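Local coordinates for protein calreticulin, putative (Trypanosoma cruzi, PDB 5HCF) that probably acts as a lectin-like chaperone with a legume lectin fold, binding carbohydrate and peptide parts of newly made glycoproteins, at residues I152-Y158 and G170-W176; L178-R182 and F195-L201. All coordinates share one frame; numbering follows the deposited sequence.

Contacts 1 and 2 follow one another along the chain, their centres about 12 Å apart on the same side of the globular domain. Contact 1 (152-158 with 170-176) joins the open end of the beta hairpin 157-162/165-171, and the chain then runs through helix 172-175 into the irregular arms of contact 2 (178-182 with 195-201), about 25 Å from the chain's centre. In full-length calreticulins such arms probably lead to the P-domain; in this globular-domain construct a short irregular loop joins them. The contacts are tied by a salt bridge, Glu173 OE1 to Arg182 NH2 at 2.7 Å, and a weak hydrogen bond from Asn156 ND2 to Ser199 O, while Asn156 OD1 accepts from His202 N.

Contact 1. Residues I152-Y158 and G170-W176; sequences IAADNSY and GQLEEDW
Tyr158 turns its CG between the backbone N and the carbonyl carbon (chi1 77°), while Trp176 keeps its own CG beside the backbone N, and the two side chains approach from opposite directions. The motif is the open end of the antiparallel hairpin 157-162/165-171, at the margin of one sheet of the legume lectin fold, where the second strand runs directly into helix 172-175. A type I turn from Ala153 to Asn156 connects strand 145-152 to strand 157-162, and Asp155 OD1 takes the backbone N of Ser157 in an Asx turn.

Tyr158 and Gly170 form a hydrogen-bonded pair, with Tyr158 N to Gly170 O at 3.0 Å and the longer return bond from Gly170 N to Tyr158 O at 3.3 Å. Beyond the non-hydrogen-bonded pair Ser157-Gln171, Leu172 N donates to Asn156 O at 3.0 Å. The first residue of the helix is thereby held to the strand while Gln171 takes the N-cap position. Leu172 CD2 also rests on Ile152 CD1 at 4.2 Å, and the leucine continues onto Leu124 of strand 117-126.

Both faces of the Tyr158 ring have a neighbour, each offset toward the rim. Gly170 N lies over one, and the six-membered ring of Trp176 drives its edge into the other, a T-shaped pair with planes at 75° and centroids 4.8 Å apart. Trp133 meets both rings, stacking on Trp176 and standing nearly upright against Tyr158, and its NE1 bonds to the tyrosine hydroxyl. Trp176 NE1 is satisfied by Ile122 O. At the ring's edge the Asp175 carboxylate stands almost perpendicular to the phenol, and Tyr158 OH donates to Asp175 OD2, although the modelled length of 2.5 Å is doubtfully short.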
# COMPACT_ATOMS: atom_id res chain seq x y z
N ILE A 152 3.45 8.25 8.27
CA ILE A 152 2.55 8.72 9.31
C ILE A 152 3.37 9.18 10.52
O ILE A 152 3.96 8.35 11.22
CB ILE A 152 1.55 7.64 9.75
CG1 ILE A 152 0.81 7.08 8.54
CG2 ILE A 152 0.56 8.19 10.76
CD1 ILE A 152 -0.21 8.02 7.98
N ALA A 153 3.41 10.49 10.75
CA ALA A 153 4.24 11.06 11.80
C ALA A 153 3.47 11.20 13.12
O ALA A 153 2.24 11.20 13.15
CB ALA A 153 4.77 12.41 11.36
N ALA A 154 4.21 11.32 14.22
CA ALA A 154 3.62 11.34 15.56
C ALA A 154 2.97 12.68 15.89
O ALA A 154 2.33 12.82 16.93
CB ALA A 154 4.67 11.01 16.60
N ASP A 155 3.17 13.67 15.02
CA ASP A 155 2.49 14.95 15.18
C ASP A 155 1.21 15.00 14.36
O ASP A 155 0.68 16.07 14.06
CB ASP A 155 3.42 16.10 14.79
CG ASP A 155 3.84 16.06 13.34
OD1 ASP A 155 3.60 15.04 12.66
OD2 ASP A 155 4.40 17.07 12.86
N ASN A 156 0.72 13.82 13.98
CA ASN A 156 -0.49 13.69 13.18
C ASN A 156 -0.39 14.31 11.78
O ASN A 156 -1.42 14.55 11.13
CB ASN A 156 -1.68 14.29 13.92
CG ASN A 156 -2.03 13.52 15.17
OD1 ASN A 156 -1.97 12.29 15.20
ND2 ASN A 156 -2.41 14.24 16.22
N SER A 157 0.82 14.57 11.31
CA SER A 157 1.03 14.92 9.90
C SER A 157 1.31 13.64 9.10
O SER A 157 1.48 12.56 9.67
CB SER A 157 2.17 15.92 9.73
OG SER A 157 3.38 15.46 10.30
N TYR A 158 1.32 13.77 7.78
CA TYR A 158 1.63 12.64 6.91
C TYR A 158 2.28 13.11 5.61
O TYR A 158 2.22 14.29 5.26
CB TYR A 158 0.37 11.83 6.59
CG TYR A 158 -0.51 12.49 5.55
CD1 TYR A 158 -1.36 13.53 5.89
CD2 TYR A 158 -0.48 12.07 4.23
CE1 TYR A 158 -2.17 14.14 4.95
CE2 TYR A 158 -1.29 12.66 3.28
CZ TYR A 158 -2.13 13.70 3.64
OH TYR A 158 -2.93 14.30 2.70
N GLY A 170 0.31 16.80 4.32
CA GLY A 170 -0.68 17.53 5.10
C GLY A 170 -0.98 16.97 6.47
O GLY A 170 -0.15 16.29 7.08
N GLN A 171 -2.18 17.26 6.97
CA GLN A 171 -2.57 16.86 8.31
C GLN A 171 -3.67 15.81 8.26
O GLN A 171 -4.62 15.95 7.49
CB GLN A 171 -3.06 18.08 9.11
CG GLN A 171 -2.13 19.30 9.09
CD GLN A 171 -0.67 18.96 9.36
OE1 GLN A 171 -0.34 18.31 10.35
NE2 GLN A 171 0.21 19.43 8.48
N LEU A 172 -3.55 14.77 9.08
CA LEU A 172 -4.55 13.69 9.13
C LEU A 172 -5.94 14.22 9.41
O LEU A 172 -6.92 13.81 8.79
CB LEU A 172 -4.18 12.66 10.19
CG LEU A 172 -2.97 11.77 9.93
CD1 LEU A 172 -2.68 10.94 11.17
CD2 LEU A 172 -3.23 10.86 8.73
N GLU A 173 -6.02 15.15 10.35
CA GLU A 173 -7.29 15.73 10.78
C GLU A 173 -7.98 16.50 9.66
O GLU A 173 -9.21 16.56 9.60
CB GLU A 173 -7.06 16.64 11.99
CG GLU A 173 -8.32 17.17 12.63
CD GLU A 173 -8.02 18.05 13.83
OE1 GLU A 173 -8.81 18.98 14.10
OE2 GLU A 173 -7.00 17.82 14.50
N GLU A 174 -7.19 17.09 8.78
CA GLU A 174 -7.71 17.93 7.71
C GLU A 174 -7.99 17.17 6.40
O GLU A 174 -8.94 17.49 5.69
CB GLU A 174 -6.73 19.09 7.45
CG GLU A 174 -6.52 20.00 8.68
CD GLU A 174 -5.50 21.11 8.43
OE1 GLU A 174 -4.67 20.97 7.51
OE2 GLU A 174 -5.53 22.12 9.16
N ASP A 175 -7.17 16.17 6.09
CA ASP A 175 -7.31 15.46 4.81
C ASP A 175 -8.10 14.15 4.90
O ASP A 175 -8.25 13.45 3.90
CB ASP A 175 -5.93 15.18 4.21
CG ASP A 175 -5.13 16.44 3.98
OD1 ASP A 175 -5.72 17.54 4.05
OD2 ASP A 175 -3.92 16.34 3.73
N TRP A 176 -8.57 13.82 6.11
CA TRP A 176 -9.54 12.75 6.30
C TRP A 176 -10.71 13.29 7.12
O TRP A 176 -10.58 14.34 7.76
CB TRP A 176 -8.93 11.55 7.03
CG TRP A 176 -8.07 10.66 6.20
CD1 TRP A 176 -8.42 9.46 5.66
CD2 TRP A 176 -6.70 10.87 5.84
NE1 TRP A 176 -7.36 8.92 4.97
CE2 TRP A 176 -6.29 9.77 5.07
CE3 TRP A 176 -5.78 11.89 6.09
CZ2 TRP A 176 -5.01 9.66 4.55
CZ3 TRP A 176 -4.50 11.78 5.57
CH2 TRP A 176 -4.13 10.67 4.81

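Contact 2. Residues L178-R182 and F195-L201; sequences LLLPR and FVEDSEL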
# COMPACT_ATOMS: atom_id res chain seq x y z
N LEU A 178 -12.02 12.42 10.21
CA LEU A 178 -11.79 11.63 11.41
C LEU A 178 -12.54 12.19 12.61
O LEU A 178 -13.17 11.44 13.36
CB LEU A 178 -10.30 11.55 11.73
CG LEU A 178 -9.43 11.00 10.60
CD1 LEU A 178 -7.95 11.02 10.97
CD2 LEU A 178 -9.89 9.59 10.25
N LEU A 179 -12.47 13.50 12.78
CA LEU A 179 -13.03 14.13 13.97
C LEU A 179 -14.27 14.96 13.67
O LEU A 179 -14.61 15.20 12.50
CB LEU A 179 -11.96 15.00 14.64
CG LEU A 179 -10.69 14.27 15.08
CD1 LEU A 179 -9.69 15.24 15.66
CD2 LEU A 179 -11.00 13.17 16.09
N LEU A 180 -14.95 15.38 14.73
CA LEU A 180 -16.11 16.25 14.62
C LEU A 180 -15.69 17.63 14.14
O LEU A 180 -14.51 17.96 14.14
CB LEU A 180 -16.82 16.36 15.97
CG LEU A 180 -17.47 15.09 16.53
CD1 LEU A 180 -18.01 15.33 17.94
CD2 LEU A 180 -18.58 14.61 15.61
N PRO A 181 -16.67 18.46 13.72
CA PRO A 181 -16.36 19.83 13.31
C PRO A 181 -15.96 20.70 14.50
O PRO A 181 -16.56 20.58 15.57
CB PRO A 181 -17.68 20.33 12.70
CG PRO A 181 -18.51 19.10 12.48
CD PRO A 181 -18.08 18.13 13.54
N ARG A 182 -14.96 21.56 14.31
CA ARG A 182 -14.49 22.42 15.38
C ARG A 182 -15.47 23.56 15.62
O ARG A 182 -15.62 24.05 16.75
CB ARG A 182 -13.10 22.96 15.07
CG ARG A 182 -12.00 21.94 15.28
CD ARG A 182 -10.62 22.51 15.02
NE ARG A 182 -9.58 21.50 15.17
CZ ARG A 182 -8.99 21.20 16.33
NH1 ARG A 182 -9.32 21.84 17.44
NH2 ARG A 182 -8.06 20.25 16.36
N PHE A 195 -16.86 18.94 20.19
CA PHE A 195 -15.63 18.55 19.52
C PHE A 195 -14.68 17.88 20.49
O PHE A 195 -14.46 18.37 21.60
CB PHE A 195 -14.93 19.75 18.89
CG PHE A 195 -13.59 19.42 18.29
CD1 PHE A 195 -13.51 18.77 17.06
CD2 PHE A 195 -12.41 19.74 18.95
CE1 PHE A 195 -12.28 18.46 16.51
CE2 PHE A 195 -11.18 19.44 18.40
CZ PHE A 195 -11.12 18.79 17.18
N VAL A 196 -14.11 16.76 20.06
CA VAL A 196 -13.15 16.03 20.87
C VAL A 196 -11.80 15.98 20.17
O VAL A 196 -11.70 15.64 19.00
CB VAL A 196 -13.63 14.60 21.15
CG1 VAL A 196 -12.56 13.84 21.91
CG2 VAL A 196 -14.93 14.63 21.93
N GLU A 197 -10.77 16.33 20.92
CA GLU A 197 -9.42 16.37 20.39
C GLU A 197 -8.81 14.97 20.42
O GLU A 197 -9.01 14.22 21.38
CB GLU A 197 -8.57 17.35 21.21
CG GLU A 197 -7.33 17.87 20.51
CD GLU A 197 -7.65 18.98 19.52
OE1 GLU A 197 -8.06 20.08 19.96
OE2 GLU A 197 -7.48 18.75 18.30
N ASP A 198 -8.08 14.61 19.37
CA ASP A 198 -7.35 13.35 19.40
C ASP A 198 -5.90 13.56 18.95
O ASP A 198 -5.63 13.82 17.78
CB ASP A 198 -8.03 12.30 18.53
CG ASP A 198 -7.48 10.90 18.78
OD1 ASP A 198 -6.43 10.78 19.45
OD2 ASP A 198 -8.10 9.93 18.30
N SER A 199 -4.97 13.43 19.89
CA SER A 199 -3.56 13.59 19.57
C SER A 199 -2.97 12.28 19.06
O SER A 199 -1.80 12.23 18.68
CB SER A 199 -2.79 14.06 20.80
OG SER A 199 -2.84 13.09 21.83
N GLU A 200 -3.78 11.22 19.04
CA GLU A 200 -3.31 9.90 18.63
C GLU A 200 -4.01 9.38 17.38
O GLU A 200 -4.21 8.17 17.24
CB GLU A 200 -3.48 8.89 19.77
CG GLU A 200 -2.74 9.25 21.06
CD GLU A 200 -2.84 8.16 22.12
OE1 GLU A 200 -3.91 7.53 22.23
OE2 GLU A 200 -1.84 7.94 22.84
N LEU A 201 -4.39 10.28 16.48
CA LEU A 201 -4.93 9.88 15.18
C LEU A 201 -3.96 8.96 14.46
O LEU A 201 -4.35 7.94 13.89
CB LEU A 201 -5.22 11.10 14.32
CG LEU A 201 -6.35 12.03 14.77
CD1 LEU A 201 -6.46 13.22 13.83
CD2 LEU A 201 -7.68 11.28 14.86
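The Phe195 ring carries the aliphatic part of Arg182 on one face: Arg182 CG sits above the centre of the Phe195 ring, 3.8 Å from its centroid, in a CH-pi contact. Leu180 O reaches the edge of the same ring, 3.2 Å from Phe195 CD1. The guanidinium, in turn, has Phe195 CZ beneath the middle of one face, the two planes being inclined by 45°, and Glu197 at its edge. Arg182 runs extended from CG to NE across the phenyl group, whereas Glu197 bends back at chi2 (79°) to bring its carboxylate alongside, nearly coplanar with the guanidinium. Arg182 NH2 meets the syn lone pair of Glu197 OE2 in a salt bridge whose modelled 2.5 Å is doubtfully short, OE2 lying somewhat out of the guanidinium plane, and NH1 to OE1 is a weak second bond.

Deeper in, Leu179 CD2 packs on Asp198 CB at 3.9 Å and on Leu201 CD2 at 4.0 Å, and Leu178 CD1 touches Leu201 CD1. Tyr126 lies against these leucines, and its OH is hydrogen-bonded to Asp198 OD2.

Between these irregular arms, then, apolar packing grades outward into charge, and Arg182 NH2, shared by Glu197 and Glu173, probably offsets the negative charge of both.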